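Putative sodium:solute symporter (Proteus mirabilis, PDB 5NV9) couples the inward flow of sodium ions to the uptake of the sialic acid N-acetylneuraminic acid across the bacterial inner membrane. Local coordinates at residues 56-61 against 339-343; 62-66 against 335-339; 128-132 against 253-257. Residues are numbered along the deposited sequence.

The three contacts illustrate how a LeuT-fold transporter gathers substrate and ion sites around broken helices. Interaction 1 holds a sodium ion between the break after helix 47-58 and helix 328-361, and offers T58 and S60 to the sialic acid. Interaction 2, centred about 7 Å away, continues on helix 61-73, just past the break, against the same helix 328-361; the two share A339, which binds the ion. Interaction 3 lies about 14 Å from interaction 1 and 20 Å from interaction 2, centre to centre. It still packs against interaction 1, with T57 CG2 3.2 Å from D256 OD2 and T58 CG2 3.6 Å from V257 CG2, and the D256 side chain has its nearest atoms about 7 Å from the substrate.

Interaction 1. Residues 56-61 against 339-343; sequences ATTLSS and AAQSS. With NA (sodium ion), chain B; NA (sodium ion), chain C; SLB (N-acetyl-beta-neuraminic acid), chain D.
A cation can hold together oxygens that would otherwise repel, as S343, S342 and A339 demonstrate here. Segment 56-61 is helical through T58, becomes extended at L59 (phi/psi -95/112) and S60, and turns helical again at S61; 339-343 is continuous helix. CA atoms are 4.3 Å apart for T57 and S343, and 4.6 Å for S60 and A339. S343, chi1 m, donates from OG to T57 O (2.8 Å). The same OG coordinates the sodium at 2.4 Å, as does S342 OG, in rotamer p. The S342 hydroxyl is also hydrogen-bonded to A338. A339 O (2.3 Å), A56 O (2.1 Å) and L59 O (2.3 Å) complete the five ligands of this ion, the Na2 site of the family. S60 CA approaches A339 O at 3.3 Å in a CA-H...O contact. On the substrate side, S60 N donates to sialic acid O1A (3.0 Å) and S60 OG to O1B (2.8 Å). S342 O reaches a second sodium at 2.4 Å, sharing it with D182, S345 and S346. The Na2 ion thus offsets the repulsion of closely packed oxygens (A56 O to S342 OG is 3.0 Å) and, with the S343-T57 hydrogen bond, joins the segments.

Interaction 2. Residues 62-66 against 335-339; sequences ITFMS and AIFAA. With NA (sodium ion), chain B; SLB (N-acetyl-beta-neuraminic acid), chain D.
Just beyond the helix break that helps form the sialic acid and Na2 sites, helix 61-73 packs on helix 328-361 through an apolar patch. Both segments are regular helix; their short axes approach to 9.8 Å, with 134° between N-to-C directions, and the closest CA pair, F64 and I336, is 7.1 Å apart. F64 is the centre of the patch: its CB points toward the partner and chi1 is t (-158°). I336, chi1 m and chi2 t, sets CG1 over one face of that ring, 3.8 Å from the centroid, in a CH-pi contact. F64 CD2 lies 3.9 Å from A339 CB and F64 CE2 4.5 Å from A335 CB. Selenomethionine M65 curls its CE to 3.9 Å from I336 CG2. F288 meets F64 edge-to-face from outside. Around the helix T63 turns to the substrate, taking a hydrogen bond from sialic acid O7 at its OG1 (2.7 Å). A339 O coordinates the sodium at 2.3 Å. The patch thus flanks a discontinuous helix beside the Na2 site, as in the LeuT fold.

Interaction 3. Residues 128-132 against 253-257; sequences FMLFH and ASQDV
Segment 128-132 is a turn of regular helix, marked by H132 N bonding F128 O at 2.9 Å. Segment 253-257 instead passes through an extended S254 (phi/psi -117/119) before a short helix starts at Q255. Nearest CA pairs are F128 with S254, 6.9 Å, and H132 with D256, 9.1 Å. F128, chi1 t, offers a ring face to Q255 CB, 3.7 Å from the centroid in a CH-pi contact; its CE1 reaches Q255 N at 3.4 Å. Beyond CB, the Q255 amide turns away to S353, T106 and A108. S254 stands at the N-cap position, but its OG, with chi1 t, donates to D256 OD1 (2.6 Å). A water bridges the segments, donating to S254 OG (2.5 Å) and lying 3.1 Å from H132 NE2. D256, chi1 p, places OD2 by the H132 ring edge, 3.4 Å from CE1, while H132 ND1 bonds S347. Together these contacts seat the break between helices 236-253 and 255-258 against helix 118-151, the second discontinuous helix expected of a LeuT-fold core.

Interaction 1. Residues 56-61 against 339-343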
ATOM      1  N   ALA A  56      -0.128   5.621  -5.993  1.00 22.56           N
ATOM      2  CA  ALA A  56       0.888   4.649  -6.466  1.00 21.41           C
ATOM      3  C   ALA A  56       1.564   3.911  -5.297  1.00 20.79           C
ATOM      4  O   ALA A  56       1.911   2.757  -5.433  1.00 22.58           O
ATOM      5  CB  ALA A  56       1.935   5.308  -7.344  1.00 21.47           C
ATOM      6  N   THR A  57       1.704   4.571  -4.172  1.00 23.39           N
ATOM      7  CA  THR A  57       2.174   3.972  -2.890  1.00 22.15           C
ATOM      8  C   THR A  57       1.182   2.869  -2.471  1.00 21.16           C
ATOM      9  O   THR A  57       1.601   1.790  -2.187  1.00 21.29           O
ATOM     10  CB  THR A  57       2.345   5.065  -1.782  1.00 20.07           C
ATOM     11  OG1 THR A  57       3.411   5.966  -2.120  1.00 19.05           O
ATOM     12  CG2 THR A  57       2.627   4.486  -0.321  1.00 18.08           C
ATOM     13  N   THR A  58      -0.134   3.125  -2.476  1.00 20.55           N
ATOM     14  CA  THR A  58      -1.099   2.129  -1.940  1.00 19.41           C
ATOM     15  C   THR A  58      -1.365   0.981  -2.904  1.00 17.12           C
ATOM     16  O   THR A  58      -1.548  -0.159  -2.480  1.00 17.79           O
ATOM     17  CB  THR A  58      -2.450   2.767  -1.541  1.00 19.09           C
ATOM     18  OG1 THR A  58      -2.996   3.441  -2.681  1.00 19.61           O
ATOM     19  CG2 THR A  58      -2.289   3.768  -0.415  1.00 19.62           C
ATOM     20  N   LEU A  59      -1.346   1.273  -4.203  1.00 18.77           N
ATOM     21  CA  LEU A  59      -1.687   0.289  -5.239  1.00 21.87           C
ATOM     22  C   LEU A  59      -0.439  -0.368  -5.768  1.00 21.78           C
ATOM     23  O   LEU A  59       0.315   0.252  -6.496  1.00 19.13           O
ATOM     24  CB  LEU A  59      -2.398   0.941  -6.425  1.00 24.59           C
ATOM     25  CG  LEU A  59      -3.196  -0.008  -7.320  1.00 24.22           C
ATOM     26  CD1 LEU A  59      -4.239   0.749  -8.146  1.00 25.96           C
ATOM     27  CD2 LEU A  59      -2.294  -0.806  -8.224  1.00 25.30           C
ATOM     28  N   SER A  60      -0.313  -1.650  -5.473  1.00 20.45           N
ATOM     29  CA  SER A  60       0.901  -2.422  -5.736  1.00 20.67           C
ATOM     30  C   SER A  60       0.584  -3.579  -6.681  1.00 21.89           C
ATOM     31  O   SER A  60      -0.513  -3.667  -7.246  1.00 19.83           O
ATOM     32  CB  SER A  60       1.473  -2.896  -4.409  1.00 19.98           C
ATOM     33  OG  SER A  60       0.864  -4.073  -3.935  1.00 18.80           O
ATOM     34  N   SER A  61       1.522  -4.490  -6.844  1.00 24.53           N
ATOM     35  CA  SER A  61       1.250  -5.706  -7.604  1.00 24.93           C
ATOM     36  C   SER A  61       0.197  -6.595  -6.989  1.00 24.42           C
ATOM     37  O   SER A  61      -0.348  -7.450  -7.666  1.00 28.81           O
ATOM     38  CB  SER A  61       2.556  -6.457  -7.786  1.00 30.44           C
ATOM     39  OG  SER A  61       3.015  -6.845  -6.513  1.00 33.08           O
ATOM     40  N   ALA A 339       3.802  -0.667 -10.708  1.00 20.41           N
ATOM     41  CA  ALA A 339       2.911  -0.922  -9.537  1.00 20.42           C
ATOM     42  C   ALA A 339       3.688  -1.432  -8.311  1.00 21.15           C
ATOM     43  O   ALA A 339       3.479  -0.983  -7.178  1.00 20.85           O
ATOM     44  CB  ALA A 339       1.763  -1.846  -9.889  1.00 20.36           C
ATOM     45  N   ALA A 340       4.593  -2.369  -8.543  1.00 19.58           N
ATOM     46  CA  ALA A 340       5.433  -2.936  -7.494  1.00 18.53           C
ATOM     47  C   ALA A 340       6.410  -1.895  -6.893  1.00 19.32           C
ATOM     48  O   ALA A 340       6.425  -1.661  -5.667  1.00 18.73           O
ATOM     49  CB  ALA A 340       6.169  -4.082  -8.074  1.00 17.55           C
ATOM     50  N   GLN A 341       7.202  -1.254  -7.762  1.00 19.15           N
ATOM     51  CA  GLN A 341       8.237  -0.320  -7.373  1.00 18.91           C
ATOM     52  C   GLN A 341       7.776   0.978  -6.721  1.00 18.03           C
ATOM     53  O   GLN A 341       8.430   1.472  -5.847  1.00 16.47           O
ATOM     54  CB  GLN A 341       9.125  -0.024  -8.573  1.00 21.37           C
ATOM     55  CG  GLN A 341       9.934  -1.255  -8.973  1.00 22.06           C
ATOM     56  CD  GLN A 341      10.789  -1.059 -10.209  1.00 23.72           C
ATOM     57  OE1 GLN A 341      10.367  -0.436 -11.189  1.00 22.69           O
ATOM     58  NE2 GLN A 341      12.021  -1.629 -10.181  1.00 24.38           N
ATOM     59  N   SER A 342       6.663   1.552  -7.149  1.00 16.39           N
ATOM     60  CA  SER A 342       6.170   2.684  -6.510  1.00 17.19           C
ATOM     61  C   SER A 342       5.765   2.366  -5.036  1.00 18.39           C
ATOM     62  O   SER A 342       5.760   3.226  -4.213  1.00 18.49           O
ATOM     63  CB  SER A 342       4.951   3.229  -7.274  1.00 18.89           C
ATOM     64  OG  SER A 342       4.010   2.196  -7.523  1.00 22.41           O
ATOM     65  N   SER A 343       5.383   1.141  -4.752  1.00 17.78           N
ATOM     66  CA  SER A 343       5.003   0.739  -3.368  1.00 19.43           C
ATOM     67  C   SER A 343       6.240   0.394  -2.543  1.00 19.23           C
ATOM     68  O   SER A 343       6.367   0.821  -1.377  1.00 19.97           O
ATOM     69  CB  SER A 343       4.018  -0.455  -3.447  1.00 18.63           C
ATOM     70  OG  SER A 343       2.760   0.004  -3.983  1.00 18.70           O
TER
HETATM   71 NA    NA B 501       2.554   0.854  -6.194  1.00 19.19          NA
HETATM   72 NA    NA C 502       6.756   5.341  -3.956  1.00 38.95          NA
HETATM   73  C1  SLB D 503      -2.325  -2.899  -2.768  1.00 27.24           C
HETATM   74  C2  SLB D 503      -3.426  -2.365  -1.894  1.00 25.15           C
HETATM   75  C3  SLB D 503      -4.173  -3.525  -1.279  1.00 24.67           C
HETATM   76  C4  SLB D 503      -5.453  -3.080  -0.537  1.00 25.99           C
HETATM   77  C5  SLB D 503      -6.309  -2.370  -1.587  1.00 26.42           C
HETATM   78  C6  SLB D 503      -5.521  -1.191  -2.195  1.00 26.08           C
HETATM   79  C7  SLB D 503      -6.271  -0.410  -3.282  1.00 24.20           C
HETATM   80  C8  SLB D 503      -5.433   0.710  -3.842  1.00 22.85           C
HETATM   81  C9  SLB D 503      -6.237   1.588  -4.801  1.00 24.83           C
HETATM   82  C10 SLB D 503      -8.769  -2.270  -1.438  1.00 28.16           C
HETATM   83  C11 SLB D 503      -9.897  -1.399  -0.947  1.00 31.60           C
HETATM   84  N5  SLB D 503      -7.564  -1.878  -1.001  1.00 27.84           N
HETATM   85  O1A SLB D 503      -2.569  -3.062  -4.013  1.00 24.48           O
HETATM   86  O1B SLB D 503      -1.206  -3.214  -2.210  1.00 29.61           O
HETATM   87  O2  SLB D 503      -2.896  -1.500  -0.849  1.00 24.77           O
HETATM   88  O4  SLB D 503      -6.187  -4.235   0.000  1.00 24.67           O
HETATM   89  O6  SLB D 503      -4.312  -1.660  -2.786  1.00 27.94           O
HETATM   90  O7  SLB D 503      -6.598  -1.261  -4.386  1.00 23.82           O
HETATM   91  O8  SLB D 503      -4.915   1.506  -2.782  1.00 25.09           O
HETATM   92  O9  SLB D 503      -7.312   2.292  -4.131  1.00 27.58           O
HETATM   93  O10 SLB D 503      -8.942  -3.220  -2.219  1.00 26.82           O

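Interaction 2. Residues 62-66 against 335-339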
ATOM      1  N   ILE A  62      -0.115  -6.396  -5.713  1.00 24.62           N
ATOM      2  CA  ILE A  62      -1.222  -7.050  -5.038  1.00 24.47           C
ATOM      3  C   ILE A  62      -2.564  -6.701  -5.729  1.00 24.14           C
ATOM      4  O   ILE A  62      -3.314  -7.596  -6.113  1.00 24.35           O
ATOM      5  CB  ILE A  62      -1.297  -6.613  -3.536  1.00 25.93           C
ATOM      6  CG1 ILE A  62      -0.132  -7.175  -2.739  1.00 25.02           C
ATOM      7  CG2 ILE A  62      -2.619  -7.030  -2.890  1.00 29.43           C
ATOM      8  CD1 ILE A  62       0.015  -6.546  -1.389  1.00 24.49           C
ATOM      9  N   THR A  63      -2.857  -5.415  -5.882  1.00 21.83           N
ATOM     10  CA  THR A  63      -4.063  -4.991  -6.581  1.00 23.68           C
ATOM     11  C   THR A  63      -3.977  -5.418  -8.051  1.00 24.63           C
ATOM     12  O   THR A  63      -4.959  -5.950  -8.625  1.00 22.48           O
ATOM     13  CB  THR A  63      -4.275  -3.439  -6.509  1.00 24.73           C
ATOM     14  OG1 THR A  63      -4.844  -3.058  -5.252  1.00 22.73           O
ATOM     15  CG2 THR A  63      -5.158  -2.904  -7.670  1.00 24.83           C
ATOM     16  N   PHE A  64      -2.799  -5.205  -8.664  1.00 24.50           N
ATOM     17  CA  PHE A  64      -2.674  -5.329 -10.130  1.00 23.35           C
ATOM     18  C   PHE A  64      -2.999  -6.760 -10.566  1.00 25.32           C
ATOM     19  O   PHE A  64      -3.728  -6.947 -11.551  1.00 26.95           O
ATOM     20  CB  PHE A  64      -1.281  -4.920 -10.614  1.00 24.97           C
ATOM     21  CG  PHE A  64      -1.213  -4.512 -12.087  1.00 23.59           C
ATOM     22  CD1 PHE A  64      -1.382  -5.443 -13.108  1.00 22.44           C
ATOM     23  CD2 PHE A  64      -0.926  -3.203 -12.441  1.00 24.54           C
ATOM     24  CE1 PHE A  64      -1.335  -5.044 -14.462  1.00 23.81           C
ATOM     25  CE2 PHE A  64      -0.838  -2.788 -13.795  1.00 25.00           C
ATOM     26  CZ  PHE A  64      -1.028  -3.706 -14.806  1.00 24.80           C
HETATM   27  N   MSE A  65      -2.467  -7.743  -9.843  1.00 26.38           N
HETATM   28  CA  MSE A  65      -2.695  -9.169 -10.114  1.00 28.22           C
HETATM   29  C   MSE A  65      -3.919  -9.756  -9.453  1.00 29.04           C
HETATM   30  O   MSE A  65      -4.587 -10.566 -10.088  1.00 36.05           O
HETATM   31  CB  MSE A  65      -1.516 -10.062  -9.687  1.00 31.72           C
HETATM   32  CG  MSE A  65      -0.866 -10.717 -10.922  1.00 41.03           C
HETATM   33 SE   MSE A  65       0.003  -9.307 -11.977  1.00 49.10          SE
HETATM   34  CE  MSE A  65       1.219  -8.656 -10.573  1.00 47.87           C
ATOM     35  N   SER A  66      -4.208  -9.403  -8.189  1.00 26.86           N
ATOM     36  CA  SER A  66      -5.276 -10.032  -7.436  1.00 26.77           C
ATOM     37  C   SER A  66      -6.665  -9.572  -7.754  1.00 24.29           C
ATOM     38  O   SER A  66      -7.585 -10.355  -7.637  1.00 23.01           O
ATOM     39  CB  SER A  66      -5.133  -9.760  -5.925  1.00 32.97           C
ATOM     40  OG  SER A  66      -4.009 -10.446  -5.506  1.00 39.76           O
ATOM     41  N   ALA A 335       4.554  -1.549 -16.620  1.00 22.83           N
ATOM     42  CA  ALA A 335       3.485  -1.044 -15.740  1.00 23.41           C
ATOM     43  C   ALA A 335       3.257  -1.906 -14.455  1.00 22.66           C
ATOM     44  O   ALA A 335       2.941  -1.397 -13.421  1.00 21.15           O
ATOM     45  CB  ALA A 335       2.178  -0.888 -16.516  1.00 23.79           C
ATOM     46  N   ILE A 336       3.451  -3.201 -14.561  1.00 22.96           N
ATOM     47  CA  ILE A 336       3.461  -4.100 -13.412  1.00 24.67           C
ATOM     48  C   ILE A 336       4.693  -3.843 -12.545  1.00 23.51           C
ATOM     49  O   ILE A 336       4.587  -3.755 -11.341  1.00 23.28           O
ATOM     50  CB  ILE A 336       3.418  -5.582 -13.873  1.00 24.46           C
ATOM     51  CG1 ILE A 336       2.070  -5.887 -14.532  1.00 26.25           C
ATOM     52  CG2 ILE A 336       3.738  -6.528 -12.725  1.00 27.12           C
ATOM     53  CD1 ILE A 336       1.999  -7.279 -15.175  1.00 29.16           C
ATOM     54  N   PHE A 337       5.862  -3.749 -13.147  1.00 21.70           N
ATOM     55  CA  PHE A 337       7.004  -3.222 -12.423  1.00 21.89           C
ATOM     56  C   PHE A 337       6.657  -1.881 -11.745  1.00 22.80           C
ATOM     57  O   PHE A 337       7.018  -1.658 -10.592  1.00 23.59           O
ATOM     58  CB  PHE A 337       8.200  -3.022 -13.310  1.00 22.68           C
ATOM     59  CG  PHE A 337       9.065  -4.242 -13.495  1.00 24.78           C
ATOM     60  CD1 PHE A 337       8.581  -5.373 -14.184  1.00 23.26           C
ATOM     61  CD2 PHE A 337      10.390  -4.225 -13.068  1.00 25.12           C
ATOM     62  CE1 PHE A 337       9.404  -6.458 -14.402  1.00 27.34           C
ATOM     63  CE2 PHE A 337      11.224  -5.321 -13.303  1.00 27.41           C
ATOM     64  CZ  PHE A 337      10.744  -6.426 -13.978  1.00 25.13           C
ATOM     65  N   ALA A 338       6.031  -0.974 -12.466  1.00 20.25           N
ATOM     66  CA  ALA A 338       5.765   0.337 -11.880  1.00 20.34           C
ATOM     67  C   ALA A 338       4.802   0.241 -10.659  1.00 21.90           C
ATOM     68  O   ALA A 338       4.958   1.008  -9.691  1.00 22.01           O
ATOM     69  CB  ALA A 338       5.223   1.306 -12.897  1.00 20.59           C
ATOM     70  N   ALA A 339       3.802  -0.667 -10.708  1.00 20.41           N
ATOM     71  CA  ALA A 339       2.911  -0.922  -9.537  1.00 20.42           C
ATOM     72  C   ALA A 339       3.688  -1.432  -8.311  1.00 21.15           C
ATOM     73  O   ALA A 339       3.479  -0.983  -7.178  1.00 20.85           O
ATOM     74  CB  ALA A 339       1.763  -1.846  -9.889  1.00 20.36           C
TER
HETATM   75 NA    NA B 501       2.554   0.854  -6.194  1.00 19.19          NA
HETATM   76  C1  SLB D 503      -2.325  -2.899  -2.768  1.00 27.24           C
HETATM   77  C2  SLB D 503      -3.426  -2.365  -1.894  1.00 25.15           C
HETATM   78  C3  SLB D 503      -4.173  -3.525  -1.279  1.00 24.67           C
HETATM   79  C4  SLB D 503      -5.453  -3.080  -0.537  1.00 25.99           C
HETATM   80  C5  SLB D 503      -6.309  -2.370  -1.587  1.00 26.42           C
HETATM   81  C6  SLB D 503      -5.521  -1.191  -2.195  1.00 26.08           C
HETATM   82  C7  SLB D 503      -6.271  -0.410  -3.282  1.00 24.20           C
HETATM   83  C8  SLB D 503      -5.433   0.710  -3.842  1.00 22.85           C
HETATM   84  C9  SLB D 503      -6.237   1.588  -4.801  1.00 24.83           C
HETATM   85  C10 SLB D 503      -8.769  -2.270  -1.438  1.00 28.16           C
HETATM   86  C11 SLB D 503      -9.897  -1.399  -0.947  1.00 31.60           C
HETATM   87  N5  SLB D 503      -7.564  -1.878  -1.001  1.00 27.84           N
HETATM   88  O1A SLB D 503      -2.569  -3.062  -4.013  1.00 24.48           O
HETATM   89  O1B SLB D 503      -1.206  -3.214  -2.210  1.00 29.61           O
HETATM   90  O2  SLB D 503      -2.896  -1.500  -0.849  1.00 24.77           O
HETATM   91  O4  SLB D 503      -6.187  -4.235   0.000  1.00 24.67           O
HETATM   92  O6  SLB D 503      -4.312  -1.660  -2.786  1.00 27.94           O
HETATM   93  O7  SLB D 503      -6.598  -1.261  -4.386  1.00 23.82           O
HETATM   94  O8  SLB D 503      -4.915   1.506  -2.782  1.00 25.09           O
HETATM   95  O9  SLB D 503      -7.312   2.292  -4.131  1.00 27.58           O
HETATM   96  O10 SLB D 503      -8.942  -3.220  -2.219  1.00 26.82           O

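Interaction 3. Residues 128-132 against 253-257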
ATOM      1  N   PHE A 128       4.817  -0.571  12.390  1.00 24.51           N
ATOM      2  CA  PHE A 128       4.884  -0.058  11.043  1.00 23.81           C
ATOM      3  C   PHE A 128       6.092  -0.625  10.337  1.00 23.70           C
ATOM      4  O   PHE A 128       5.964  -1.189   9.247  1.00 26.56           O
ATOM      5  CB  PHE A 128       4.858   1.489  10.929  1.00 23.70           C
ATOM      6  CG  PHE A 128       5.108   1.969   9.532  1.00 22.54           C
ATOM      7  CD1 PHE A 128       4.064   2.089   8.618  1.00 21.80           C
ATOM      8  CD2 PHE A 128       6.390   2.190   9.091  1.00 22.80           C
ATOM      9  CE1 PHE A 128       4.302   2.456   7.307  1.00 22.71           C
ATOM     10  CE2 PHE A 128       6.636   2.555   7.757  1.00 24.52           C
ATOM     11  CZ  PHE A 128       5.595   2.718   6.876  1.00 23.27           C
HETATM   12  N   MSE A 129       7.261  -0.434  10.932  1.00 24.88           N
HETATM   13  CA  MSE A 129       8.529  -0.794  10.298  1.00 24.63           C
HETATM   14  C   MSE A 129       8.554  -2.282   9.977  1.00 26.34           C
HETATM   15  O   MSE A 129       8.901  -2.677   8.866  1.00 24.92           O
HETATM   16  CB  MSE A 129       9.669  -0.369  11.180  1.00 22.91           C
HETATM   17  CG  MSE A 129       9.780   1.123  11.138  1.00 24.85           C
HETATM   18 SE   MSE A 129      11.459   1.667  12.023  1.00 34.45          SE
HETATM   19  CE  MSE A 129      10.799   1.495  13.864  1.00 28.73           C
ATOM     20  N   LEU A 130       8.157  -3.116  10.930  1.00 23.68           N
ATOM     21  CA  LEU A 130       8.089  -4.559  10.694  1.00 25.78           C
ATOM     22  C   LEU A 130       7.030  -4.941   9.678  1.00 24.18           C
ATOM     23  O   LEU A 130       7.284  -5.814   8.878  1.00 26.65           O
ATOM     24  CB  LEU A 130       7.856  -5.326  11.995  1.00 27.40           C
ATOM     25  CG  LEU A 130       9.020  -5.201  12.973  1.00 33.75           C
ATOM     26  CD1 LEU A 130       8.624  -5.712  14.356  1.00 37.60           C
ATOM     27  CD2 LEU A 130      10.249  -5.919  12.426  1.00 35.23           C
ATOM     28  N   PHE A 131       5.868  -4.300   9.682  1.00 23.88           N
ATOM     29  CA  PHE A 131       4.838  -4.639   8.711  1.00 24.40           C
ATOM     30  C   PHE A 131       5.345  -4.351   7.290  1.00 25.32           C
ATOM     31  O   PHE A 131       5.223  -5.186   6.371  1.00 26.35           O
ATOM     32  CB  PHE A 131       3.500  -3.927   8.922  1.00 25.52           C
ATOM     33  CG  PHE A 131       2.467  -4.337   7.899  1.00 28.82           C
ATOM     34  CD1 PHE A 131       1.888  -5.606   7.949  1.00 33.29           C
ATOM     35  CD2 PHE A 131       2.156  -3.513   6.788  1.00 32.68           C
ATOM     36  CE1 PHE A 131       0.967  -6.021   6.960  1.00 37.34           C
ATOM     37  CE2 PHE A 131       1.247  -3.922   5.793  1.00 32.97           C
ATOM     38  CZ  PHE A 131       0.650  -5.170   5.876  1.00 35.63           C
ATOM     39  N   HIS A 132       5.966  -3.200   7.120  1.00 21.69           N
ATOM     40  CA  HIS A 132       6.443  -2.794   5.798  1.00 21.87           C
ATOM     41  C   HIS A 132       7.648  -3.538   5.255  1.00 23.44           C
ATOM     42  O   HIS A 132       7.781  -3.672   4.017  1.00 23.99           O
ATOM     43  CB  HIS A 132       6.574  -1.278   5.729  1.00 22.73           C
ATOM     44  CG  HIS A 132       5.248  -0.647   5.526  1.00 20.94           C
ATOM     45  ND1 HIS A 132       4.856  -0.139   4.312  1.00 20.87           N
ATOM     46  CD2 HIS A 132       4.158  -0.651   6.307  1.00 21.58           C
ATOM     47  CE1 HIS A 132       3.601   0.241   4.382  1.00 22.20           C
ATOM     48  NE2 HIS A 132       3.153  -0.044   5.590  1.00 24.45           N
ATOM     49  N   ALA A 253      -2.857   6.119   9.954  1.00 21.11           N
ATOM     50  CA  ALA A 253      -1.944   5.475  10.897  1.00 19.49           C
ATOM     51  C   ALA A 253      -0.746   4.878  10.212  1.00 20.68           C
ATOM     52  O   ALA A 253       0.060   4.305  10.896  1.00 23.19           O
ATOM     53  CB  ALA A 253      -2.689   4.398  11.701  1.00 17.73           C
ATOM     54  N   SER A 254      -0.605   5.055   8.890  1.00 20.12           N
ATOM     55  CA  SER A 254       0.420   4.384   8.114  1.00 22.45           C
ATOM     56  C   SER A 254       1.357   5.437   7.526  1.00 21.83           C
ATOM     57  O   SER A 254       0.924   6.302   6.769  1.00 21.16           O
ATOM     58  CB  SER A 254      -0.238   3.548   7.028  1.00 25.94           C
ATOM     59  OG  SER A 254       0.700   2.683   6.451  1.00 35.75           O
ATOM     60  N   GLN A 255       2.626   5.362   7.908  1.00 20.27           N
ATOM     61  CA  GLN A 255       3.606   6.369   7.551  1.00 20.24           C
ATOM     62  C   GLN A 255       3.793   6.568   6.050  1.00 20.27           C
ATOM     63  O   GLN A 255       4.125   7.680   5.629  1.00 18.73           O
ATOM     64  CB  GLN A 255       4.940   6.028   8.222  1.00 21.36           C
ATOM     65  CG  GLN A 255       6.111   6.953   7.826  1.00 21.46           C
ATOM     66  CD  GLN A 255       6.001   8.403   8.304  1.00 23.92           C
ATOM     67  OE1 GLN A 255       5.027   8.802   8.970  1.00 26.80           O
ATOM     68  NE2 GLN A 255       6.955   9.228   7.876  1.00 23.39           N
ATOM     69  N   ASP A 256       3.647   5.505   5.236  1.00 19.61           N
ATOM     70  CA  ASP A 256       3.868   5.649   3.768  1.00 21.23           C
ATOM     71  C   ASP A 256       2.880   6.645   3.114  1.00 21.84           C
ATOM     72  O   ASP A 256       3.260   7.378   2.209  1.00 28.20           O
ATOM     73  CB  ASP A 256       3.906   4.289   3.038  1.00 21.49           C
ATOM     74  CG  ASP A 256       2.630   3.474   3.215  1.00 25.37           C
ATOM     75  OD1 ASP A 256       1.885   3.583   4.273  1.00 24.11           O
ATOM     76  OD2 ASP A 256       2.390   2.677   2.275  1.00 30.42           O
ATOM     77  N   VAL A 257       1.636   6.693   3.602  1.00 21.42           N
ATOM     78  CA  VAL A 257       0.664   7.656   3.129  1.00 20.13           C
ATOM     79  C   VAL A 257       0.751   9.018   3.877  1.00 21.71           C
ATOM     80  O   VAL A 257       0.852  10.098   3.262  1.00 20.51           O
ATOM     81  CB  VAL A 257      -0.726   7.038   3.169  1.00 17.78           C
ATOM     82  CG1 VAL A 257      -1.796   8.114   2.961  1.00 18.18           C
ATOM     83  CG2 VAL A 257      -0.846   6.002   2.065  1.00 18.06           C
TER
HETATM   84  O   HOH W   1       0.391   0.253   6.946  1.00 38.19           O